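Local coordinates for signal recognition particle 54 kDa protein (Aeropyrum pernix, PDB 7EPK), which is the SRP54 subunit of the signal recognition particle, a multidomain protein whose P-loop domain here holds guanosine-5'-diphosphate, at residues A309-L320 and M348-A356; V130-E141 and F154-I165. One frame throughout, in Å; residues are numbered along the deposited sequence.

Contact 2 comes first along the chain and is complete before contact 1 begins. It joins strands 127-131 and 153-156 at one edge of the mixed sheet of the P-loop domain, on the side where the magnesium ion lies. Contact 1 belongs to the other end of the molecule, where the C-terminal part of helix 293-320 packs on helix 350-356 in the signal peptide binding family region. The two share no helix, strand or sheet: their centres are 71 Å apart, their nearest atoms about 55 Å, and they sit on opposite sides of the chain's centre. They thus lie in well-separated parts of an elongated chain, consistent with its GTPase and signal peptide binding domains.

Contact 1: residues A309-L320 and M348-A356; sequences AGELDRAAEDVL and MLPGASMLA
Ala309 and Leu349 open a helix-helix packing in which the last turns of helix 293-320 meet the short helix 350-356; residues 348-356, which follow helix 326-337, are consistent with part of the finger loop of the SRP54 signal peptide binding domain. The axes come within 7.5 Å and cross at 52°; no hydrogen bond spans the interface, so shape and apolar contact carry it. Leu349, the N-cap residue of the short helix, sets CD2 3.6 Å from Ala309 CB. One turn on, Leu312 lays CD2 against the methyl of Ala352 and also reaches Leu342 and Met336, the latter on helix 326-337, which covers another side of the first helix at Glu311 and Ala315. Asp313 follows. With its CG anti to the backbone N (chi1 -171°), it crosses the Leu349 side chain at a slant, its CB 3.4 Å from Leu349 CD1, and OD2 comes close to Pro350 CD, a contact and not a bond.

The backbones are closest at Ala316, whose CA is 4.7 Å from that of Gly351. Because the glycine has no side chain, the Ala316 methyl rests directly on the Gly351-Ala352 peptide, 3.5 Å from Gly351 C. Leu355 then forks, sending CD1 to the Ala316 CB and CD2 to Val319, which it crosses at about a right angle; Leu420 of helix 409-423 touches both Val319 and Leu355, extending this apolar cluster. Leu320 closes the row with both branches: CD2 faces Leu355, while CD1 sits 3.7 Å from Gly351 CA and 4.2 Å from Met354 CB.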
loop_
_atom_site.group_PDB
_atom_site.type_symbol
_atom_site.label_atom_id
_atom_site.label_comp_id
_atom_site.label_asym_id
_atom_site.label_seq_id
_atom_site.Cartn_x
_atom_site.Cartn_y
_atom_site.Cartn_z
ATOM N N ALA A 309 12.893 -21.118 -0.429
ATOM C CA ALA A 309 13.439 -22.458 -0.067
ATOM C C ALA A 309 12.630 -23.598 -0.714
ATOM O O ALA A 309 13.258 -24.589 -1.123
ATOM C CB ALA A 309 13.476 -22.615 1.426
ATOM N N GLY A 310 11.299 -23.470 -0.806
ATOM C CA GLY A 310 10.405 -24.419 -1.502
ATOM C C GLY A 310 10.741 -24.566 -2.981
ATOM O O GLY A 310 10.715 -25.718 -3.484
ATOM N N GLU A 311 11.030 -23.449 -3.667
ATOM C CA GLU A 311 11.520 -23.446 -5.075
ATOM C C GLU A 311 12.883 -24.148 -5.134
ATOM O O GLU A 311 13.075 -24.989 -6.022
ATOM C CB GLU A 311 11.620 -22.037 -5.662
ATOM C CG GLU A 311 10.416 -21.633 -6.496
ATOM C CD GLU A 311 10.271 -22.345 -7.829
ATOM O OE1 GLU A 311 10.476 -21.694 -8.885
ATOM O OE2 GLU A 311 9.940 -23.543 -7.815
ATOM N N LEU A 312 13.791 -23.839 -4.208
ATOM C CA LEU A 312 15.103 -24.531 -4.123
ATOM C C LEU A 312 14.879 -26.012 -3.803
ATOM O O LEU A 312 15.538 -26.842 -4.444
ATOM C CB LEU A 312 15.975 -23.862 -3.061
ATOM C CG LEU A 312 17.412 -24.373 -2.985
ATOM C CD1 LEU A 312 18.150 -24.140 -4.294
ATOM C CD2 LEU A 312 18.161 -23.720 -1.840
ATOM N N ASP A 313 13.978 -26.315 -2.862
ATOM C CA ASP A 313 13.558 -27.694 -2.487
ATOM C C ASP A 313 13.266 -28.507 -3.750
ATOM O O ASP A 313 13.891 -29.579 -3.917
ATOM C CB ASP A 313 12.321 -27.673 -1.582
ATOM C CG ASP A 313 11.957 -29.025 -0.992
ATOM O OD1 ASP A 313 11.151 -29.740 -1.632
ATOM O OD2 ASP A 313 12.479 -29.350 0.102
ATOM N N ARG A 314 12.345 -28.018 -4.588
ATOM C CA ARG A 314 11.934 -28.697 -5.843
ATOM C C ARG A 314 13.148 -28.775 -6.779
ATOM O O ARG A 314 13.358 -29.835 -7.373
ATOM C CB ARG A 314 10.742 -27.985 -6.493
ATOM C CG ARG A 314 10.379 -28.538 -7.863
ATOM C CD ARG A 314 8.937 -28.288 -8.252
ATOM N NE ARG A 314 8.717 -26.919 -8.685
ATOM C CZ ARG A 314 9.046 -26.432 -9.879
ATOM N NH1 ARG A 314 9.638 -27.198 -10.783
ATOM N NH2 ARG A 314 8.787 -25.167 -10.162
ATOM N N ALA A 315 13.938 -27.707 -6.877
ATOM C CA ALA A 315 15.072 -27.597 -7.824
ATOM C C ALA A 315 16.132 -28.653 -7.492
ATOM O O ALA A 315 16.584 -29.332 -8.430
ATOM C CB ALA A 315 15.648 -26.208 -7.787
ATOM N N ALA A 316 16.514 -28.767 -6.215
ATOM C CA ALA A 316 17.413 -29.820 -5.686
ATOM C C ALA A 316 16.734 -31.181 -5.849
ATOM O O ALA A 316 17.354 -32.082 -6.436
ATOM C CB ALA A 316 17.751 -29.566 -4.242
ATOM N N GLU A 317 15.502 -31.323 -5.357
ATOM C CA GLU A 317 14.730 -32.588 -5.467
ATOM C C GLU A 317 14.701 -33.028 -6.943
ATOM O O GLU A 317 14.982 -34.207 -7.199
ATOM C CB GLU A 317 13.342 -32.409 -4.839
ATOM C CG GLU A 317 12.476 -33.665 -4.833
ATOM C CD GLU A 317 13.068 -34.901 -4.165
ATOM O OE1 GLU A 317 13.945 -34.747 -3.293
ATOM O OE2 GLU A 317 12.652 -36.022 -4.524
ATOM N N ASP A 318 14.416 -32.108 -7.875
ATOM C CA ASP A 318 14.269 -32.390 -9.336
ATOM C C ASP A 318 15.613 -32.834 -9.925
ATOM O O ASP A 318 15.602 -33.521 -10.951
ATOM C CB ASP A 318 13.703 -31.198 -10.130
ATOM C CG ASP A 318 12.359 -31.463 -10.806
ATOM O OD1 ASP A 318 12.056 -32.652 -11.067
ATOM O OD2 ASP A 318 11.622 -30.477 -11.087
ATOM N N VAL A 319 16.731 -32.443 -9.322
ATOM C CA VAL A 319 18.082 -32.940 -9.712
ATOM C C VAL A 319 18.225 -34.363 -9.167
ATOM O O VAL A 319 18.465 -35.269 -9.977
ATOM C CB VAL A 319 19.194 -32.008 -9.199
ATOM C CG1 VAL A 319 20.549 -32.690 -9.136
ATOM C CG2 VAL A 319 19.275 -30.741 -10.032
ATOM N N LEU A 320 18.035 -34.544 -7.854
ATOM C CA LEU A 320 18.261 -35.820 -7.116
ATOM C C LEU A 320 17.382 -36.934 -7.692
ATOM O O LEU A 320 17.795 -38.099 -7.584
ATOM C CB LEU A 320 17.975 -35.628 -5.621
ATOM C CG LEU A 320 18.883 -34.650 -4.863
ATOM C CD1 LEU A 320 18.740 -34.831 -3.357
ATOM C CD2 LEU A 320 20.344 -34.796 -5.260
ATOM N N MET A 348 17.250 -26.310 6.773
ATOM C CA MET A 348 16.059 -27.218 6.760
ATOM C C MET A 348 15.599 -27.518 5.328
ATOM O O MET A 348 14.469 -27.102 4.989
ATOM C CB MET A 348 14.872 -26.626 7.538
ATOM C CG MET A 348 15.240 -25.944 8.852
ATOM S SD MET A 348 15.948 -27.029 10.136
ATOM C CE MET A 348 14.462 -27.660 10.914
ATOM N N LEU A 349 16.421 -28.240 4.549
ATOM C CA LEU A 349 16.143 -28.613 3.133
ATOM C C LEU A 349 16.545 -30.073 2.898
ATOM O O LEU A 349 17.709 -30.421 3.088
ATOM C CB LEU A 349 16.925 -27.664 2.213
ATOM C CG LEU A 349 16.116 -26.858 1.190
ATOM C CD1 LEU A 349 15.055 -27.708 0.503
ATOM C CD2 LEU A 349 15.487 -25.626 1.832
ATOM N N PRO A 350 15.610 -30.979 2.510
ATOM C CA PRO A 350 15.963 -32.356 2.149
ATOM C C PRO A 350 16.954 -32.402 0.975
ATOM O O PRO A 350 18.093 -32.794 1.195
ATOM C CB PRO A 350 14.628 -33.025 1.768
ATOM C CG PRO A 350 13.565 -32.149 2.399
ATOM C CD PRO A 350 14.158 -30.753 2.447
ATOM N N GLY A 351 16.505 -31.983 -0.216
ATOM C CA GLY A 351 17.298 -31.966 -1.458
ATOM C C GLY A 351 18.604 -31.217 -1.271
ATOM O O GLY A 351 19.653 -31.872 -1.311
ATOM N N ALA A 352 18.530 -29.906 -1.021
ATOM C CA ALA A 352 19.677 -28.961 -0.980
ATOM C C ALA A 352 20.759 -29.412 0.019
ATOM O O ALA A 352 21.953 -29.145 -0.255
ATOM C CB ALA A 352 19.187 -27.570 -0.654
ATOM N N SER A 353 20.374 -30.032 1.143
ATOM C CA SER A 353 21.307 -30.618 2.141
ATOM C C SER A 353 22.171 -31.666 1.436
ATOM O O SER A 353 23.402 -31.489 1.409
ATOM C CB SER A 353 20.565 -31.211 3.321
ATOM O OG SER A 353 21.441 -31.918 4.190
ATOM N N MET A 354 21.522 -32.682 0.853
ATOM C CA MET A 354 22.171 -33.867 0.229
ATOM C C MET A 354 22.777 -33.496 -1.130
ATOM O O MET A 354 23.770 -34.131 -1.506
ATOM C CB MET A 354 21.174 -35.012 0.028
ATOM C CG MET A 354 21.841 -36.366 -0.086
ATOM S SD MET A 354 20.627 -37.695 -0.225
ATOM C CE MET A 354 20.929 -38.276 -1.895
ATOM N N LEU A 355 22.192 -32.524 -1.842
ATOM C CA LEU A 355 22.676 -32.043 -3.167
ATOM C C LEU A 355 24.115 -31.540 -3.009
ATOM O O LEU A 355 24.976 -31.965 -3.805
ATOM C CB LEU A 355 21.766 -30.920 -3.681
ATOM C CG LEU A 355 21.700 -30.701 -5.198
ATOM C CD1 LEU A 355 21.708 -29.214 -5.517
ATOM C CD2 LEU A 355 22.826 -31.394 -5.957
ATOM N N ALA A 356 24.344 -30.677 -2.013
ATOM C CA ALA A 356 25.664 -30.106 -1.655
ATOM C C ALA A 356 26.577 -31.186 -1.047
ATOM O O ALA A 356 27.812 -31.022 -1.167
ATOM C CB ALA A 356 25.483 -28.932 -0.719
#

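Contact 2: residues V130-E141 and F154-I165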
loop_
_atom_site.group_PDB
_atom_site.type_symbol
_atom_site.label_atom_id
_atom_site.label_comp_id
_atom_site.label_asym_id
_atom_site.label_seq_id
_atom_site.Cartn_x
_atom_site.Cartn_y
_atom_site.Cartn_z
ATOM N N VAL A 130 -6.667 29.817 -0.541
ATOM C CA VAL A 130 -7.725 30.825 -0.835
ATOM C C VAL A 130 -8.741 30.790 0.306
ATOM O O VAL A 130 -9.358 29.708 0.510
ATOM C CB VAL A 130 -8.414 30.509 -2.168
ATOM C CG1 VAL A 130 -9.665 31.342 -2.384
ATOM C CG2 VAL A 130 -7.467 30.640 -3.346
ATOM N N SER A 131 -8.940 31.908 1.012
ATOM C CA SER A 131 -10.009 32.052 2.042
ATOM C C SER A 131 -11.316 32.482 1.357
ATOM O O SER A 131 -11.446 33.662 0.979
ATOM C CB SER A 131 -9.620 32.998 3.168
ATOM O OG SER A 131 -10.595 32.987 4.213
ATOM N N SER A 132 -12.243 31.541 1.172
ATOM C CA SER A 132 -13.607 31.800 0.650
ATOM C C SER A 132 -14.573 31.965 1.827
ATOM O O SER A 132 -15.645 32.572 1.608
ATOM C CB SER A 132 -14.071 30.700 -0.268
ATOM O OG SER A 132 -14.728 29.670 0.476
ATOM N N ASP A 133 -14.240 31.396 2.997
ATOM C CA ASP A 133 -15.120 31.392 4.194
ATOM C C ASP A 133 -15.449 32.844 4.537
ATOM O O ASP A 133 -14.514 33.643 4.674
ATOM C CB ASP A 133 -14.481 30.686 5.387
ATOM C CG ASP A 133 -15.389 30.515 6.598
ATOM O OD1 ASP A 133 -16.578 30.945 6.520
ATOM O OD2 ASP A 133 -14.896 29.928 7.622
ATOM N N THR A 134 -16.744 33.142 4.644
ATOM C CA THR A 134 -17.337 34.502 4.723
ATOM C C THR A 134 -18.055 34.674 6.071
ATOM O O THR A 134 -18.148 35.828 6.516
ATOM C CB THR A 134 -18.205 34.690 3.468
ATOM O OG1 THR A 134 -17.462 35.547 2.598
ATOM C CG2 THR A 134 -19.599 35.230 3.715
ATOM N N HIS A 135 -18.475 33.564 6.700
ATOM C CA HIS A 135 -19.486 33.471 7.784
ATOM C C HIS A 135 -18.813 33.333 9.148
ATOM O O HIS A 135 -19.319 33.912 10.119
ATOM C CB HIS A 135 -20.417 32.273 7.560
ATOM C CG HIS A 135 -21.039 32.224 6.211
ATOM N ND1 HIS A 135 -21.763 33.277 5.694
ATOM C CD2 HIS A 135 -21.055 31.249 5.275
ATOM C CE1 HIS A 135 -22.197 32.957 4.487
ATOM N NE2 HIS A 135 -21.772 31.714 4.204
ATOM N N ARG A 136 -17.775 32.509 9.234
ATOM C CA ARG A 136 -16.947 32.364 10.457
ATOM C C ARG A 136 -16.075 33.607 10.544
ATOM O O ARG A 136 -15.428 33.975 9.570
ATOM C CB ARG A 136 -16.094 31.092 10.399
ATOM C CG ARG A 136 -15.383 30.753 11.697
ATOM C CD ARG A 136 -14.420 29.618 11.487
ATOM N NE ARG A 136 -13.551 29.348 12.627
ATOM C CZ ARG A 136 -12.513 30.098 13.013
ATOM N NH1 ARG A 136 -12.214 31.227 12.386
ATOM N NH2 ARG A 136 -11.770 29.713 14.035
ATOM N N PRO A 137 -16.035 34.308 11.690
ATOM C CA PRO A 137 -15.138 35.450 11.835
ATOM C C PRO A 137 -13.699 34.944 11.984
ATOM O O PRO A 137 -13.503 33.883 12.524
ATOM C CB PRO A 137 -15.672 36.138 13.094
ATOM C CG PRO A 137 -16.245 34.995 13.923
ATOM C CD PRO A 137 -16.800 34.011 12.913
ATOM N N GLY A 138 -12.735 35.684 11.450
ATOM C CA GLY A 138 -11.296 35.405 11.632
ATOM C C GLY A 138 -10.822 34.257 10.766
ATOM O O GLY A 138 -9.678 33.794 10.970
ATOM N N ALA A 139 -11.660 33.841 9.812
ATOM C CA ALA A 139 -11.346 32.835 8.770
ATOM C C ALA A 139 -10.165 33.319 7.922
ATOM O O ALA A 139 -9.174 32.581 7.809
ATOM C CB ALA A 139 -12.571 32.597 7.925
ATOM N N TYR A 140 -10.296 34.515 7.345
ATOM C CA TYR A 140 -9.254 35.199 6.532
ATOM C C TYR A 140 -7.929 35.102 7.303
ATOM O O TYR A 140 -6.920 34.657 6.737
ATOM C CB TYR A 140 -9.693 36.640 6.188
ATOM C CG TYR A 140 -8.711 37.461 5.380
ATOM C CD1 TYR A 140 -7.636 38.109 5.984
ATOM C CD2 TYR A 140 -8.842 37.592 4.004
ATOM C CE1 TYR A 140 -6.705 38.828 5.248
ATOM C CE2 TYR A 140 -7.926 38.320 3.260
ATOM C CZ TYR A 140 -6.853 38.932 3.881
ATOM O OH TYR A 140 -5.968 39.655 3.135
ATOM N N GLU A 141 -7.937 35.480 8.579
ATOM C CA GLU A 141 -6.697 35.691 9.373
ATOM C C GLU A 141 -6.098 34.318 9.692
ATOM O O GLU A 141 -4.865 34.172 9.519
ATOM C CB GLU A 141 -6.979 36.525 10.629
ATOM C CG GLU A 141 -7.473 37.935 10.337
ATOM C CD GLU A 141 -8.977 38.046 10.131
ATOM O OE1 GLU A 141 -9.451 37.790 9.011
ATOM O OE2 GLU A 141 -9.676 38.384 11.097
ATOM N N PHE A 154 -1.096 33.220 -0.613
ATOM C CA PHE A 154 -2.440 33.390 -0.009
ATOM C C PHE A 154 -3.252 34.383 -0.833
ATOM O O PHE A 154 -2.686 35.239 -1.534
ATOM C CB PHE A 154 -2.342 33.854 1.443
ATOM C CG PHE A 154 -3.659 34.211 2.092
ATOM C CD1 PHE A 154 -4.416 33.253 2.748
ATOM C CD2 PHE A 154 -4.130 35.516 2.079
ATOM C CE1 PHE A 154 -5.620 33.594 3.348
ATOM C CE2 PHE A 154 -5.335 35.853 2.679
ATOM C CZ PHE A 154 -6.082 34.890 3.308
ATOM N N TYR A 155 -4.567 34.229 -0.759
ATOM C CA TYR A 155 -5.550 35.212 -1.244
ATOM C C TYR A 155 -6.882 34.921 -0.566
ATOM O O TYR A 155 -7.274 33.754 -0.520
ATOM C CB TYR A 155 -5.690 35.156 -2.756
ATOM C CG TYR A 155 -6.721 36.125 -3.262
ATOM C CD1 TYR A 155 -8.068 35.903 -3.039
ATOM C CD2 TYR A 155 -6.352 37.293 -3.911
ATOM C CE1 TYR A 155 -9.025 36.788 -3.500
ATOM C CE2 TYR A 155 -7.301 38.193 -4.371
ATOM C CZ TYR A 155 -8.642 37.932 -4.166
ATOM O OH TYR A 155 -9.604 38.776 -4.610
ATOM N N GLY A 156 -7.537 35.975 -0.079
ATOM C CA GLY A 156 -8.856 35.916 0.565
ATOM C C GLY A 156 -9.563 37.258 0.557
ATOM O O GLY A 156 -8.937 38.268 0.282
ATOM N N GLU A 157 -10.855 37.230 0.852
ATOM C CA GLU A 157 -11.733 38.389 1.102
ATOM C C GLU A 157 -12.700 37.972 2.213
ATOM O O GLU A 157 -13.276 36.872 2.106
ATOM C CB GLU A 157 -12.504 38.742 -0.162
ATOM C CG GLU A 157 -11.625 39.048 -1.359
ATOM C CD GLU A 157 -12.406 39.101 -2.664
ATOM O OE1 GLU A 157 -13.667 39.357 -2.628
ATOM O OE2 GLU A 157 -11.769 38.884 -3.730
ATOM N N ARG A 158 -12.871 38.822 3.225
ATOM C CA ARG A 158 -13.707 38.554 4.423
ATOM C C ARG A 158 -15.202 38.757 4.105
ATOM O O ARG A 158 -16.035 38.340 4.941
ATOM C CB ARG A 158 -13.293 39.501 5.551
ATOM C CG ARG A 158 -11.806 39.543 5.865
ATOM C CD ARG A 158 -11.544 40.659 6.859
ATOM N NE ARG A 158 -10.164 40.655 7.305
ATOM C CZ ARG A 158 -9.137 41.149 6.611
ATOM N NH1 ARG A 158 -9.333 41.698 5.422
ATOM N NH2 ARG A 158 -7.910 41.091 7.110
ATOM N N GLU A 159 -15.529 39.377 2.961
ATOM C CA GLU A 159 -16.890 39.864 2.585
ATOM C C GLU A 159 -17.053 39.688 1.080
ATOM O O GLU A 159 -16.058 39.917 0.390
ATOM C CB GLU A 159 -17.067 41.351 2.926
ATOM C CG GLU A 159 -16.053 42.296 2.255
ATOM C CD GLU A 159 -16.427 42.881 0.892
ATOM O OE1 GLU A 159 -17.611 43.218 0.694
ATOM O OE2 GLU A 159 -15.534 43.016 0.021
ATOM N N GLY A 160 -18.244 39.306 0.609
ATOM C CA GLY A 160 -18.600 39.248 -0.825
ATOM C C GLY A 160 -19.325 37.971 -1.193
ATOM O O GLY A 160 -19.569 37.145 -0.278
ATOM N N ASP A 161 -19.683 37.833 -2.476
ATOM C CA ASP A 161 -20.139 36.551 -3.092
ATOM C C ASP A 161 -19.004 35.527 -2.952
ATOM O O ASP A 161 -17.944 35.662 -3.569
ATOM C CB ASP A 161 -20.576 36.736 -4.554
ATOM C CG ASP A 161 -20.991 35.465 -5.284
ATOM O OD1 ASP A 161 -21.382 34.472 -4.607
ATOM O OD2 ASP A 161 -20.915 35.475 -6.533
ATOM N N PRO A 162 -19.182 34.462 -2.139
ATOM C CA PRO A 162 -18.113 33.482 -1.934
ATOM C C PRO A 162 -17.578 32.862 -3.238
ATOM O O PRO A 162 -16.386 32.655 -3.337
ATOM C CB PRO A 162 -18.774 32.442 -1.016
ATOM C CG PRO A 162 -19.868 33.214 -0.318
ATOM C CD PRO A 162 -20.400 34.139 -1.388
ATOM N N ALA A 163 -18.451 32.625 -4.218
ATOM C CA ALA A 163 -18.083 32.071 -5.540
ATOM C C ALA A 163 -17.100 33.015 -6.230
ATOM O O ALA A 163 -16.095 32.518 -6.777
ATOM C CB ALA A 163 -19.303 31.852 -6.387
ATOM N N GLU A 164 -17.371 34.323 -6.200
ATOM C CA GLU A 164 -16.530 35.330 -6.902
ATOM C C GLU A 164 -15.237 35.522 -6.105
ATOM O O GLU A 164 -14.191 35.782 -6.711
ATOM C CB GLU A 164 -17.295 36.639 -7.113
ATOM C CG GLU A 164 -18.390 36.530 -8.158
ATOM C CD GLU A 164 -17.897 36.482 -9.597
ATOM O OE1 GLU A 164 -17.180 37.437 -10.007
ATOM O OE2 GLU A 164 -18.228 35.490 -10.309
ATOM N N ILE A 165 -15.291 35.377 -4.791
ATOM C CA ILE A 165 -14.070 35.479 -3.940
ATOM C C ILE A 165 -13.139 34.338 -4.338
ATOM O O ILE A 165 -11.912 34.553 -4.481
ATOM C CB ILE A 165 -14.409 35.422 -2.445
ATOM C CG1 ILE A 165 -15.274 36.620 -2.041
ATOM C CG2 ILE A 165 -13.126 35.321 -1.642
ATOM C CD1 ILE A 165 -15.903 36.515 -0.668
#
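Ser131 and Tyr155 supply the backbone link: Ser131 N donates to Tyr155 O (2.9 Å, N-H...O 147°), and Gly156 CA approaches Ser131 O at 3.5 Å, as expected of parallel neighbours.

Tyr140 is held between two groups, one on each face. With CG anti to its backbone N (chi1 179°), the ring reaches across to the second strand. Phe154 turns an edge to one face in a T-shaped pair, centroids 5.0 Å apart and planes at 90°. Over the opposite face Arg158 makes a cation-pi contact, its CZ 3.8 Å from the Tyr140 centroid. A weak salt bridge joins Arg158 NE to Glu141 OE1 (3.4 Å).

Aliphatic groups of 154-165 lie against oxygens of 130-141: Ile165 sets CG2 3.5 Å from Ser131 O and CD1 3.7 Å from Thr134 OG1, while Pro162 faces Ser132, whose OG bonds to Asp184 O.

Asp133 OD1 accepts from His135 N in an Asx turn; the nearest atom of its side chain lies about 4 Å from the magnesium ion. Beside the start of helix 162-175, strand 127-131, helix 139-150 and the weakly bonded strand 153-156 form an edge beta-alpha-beta crossover of a P-loop domain.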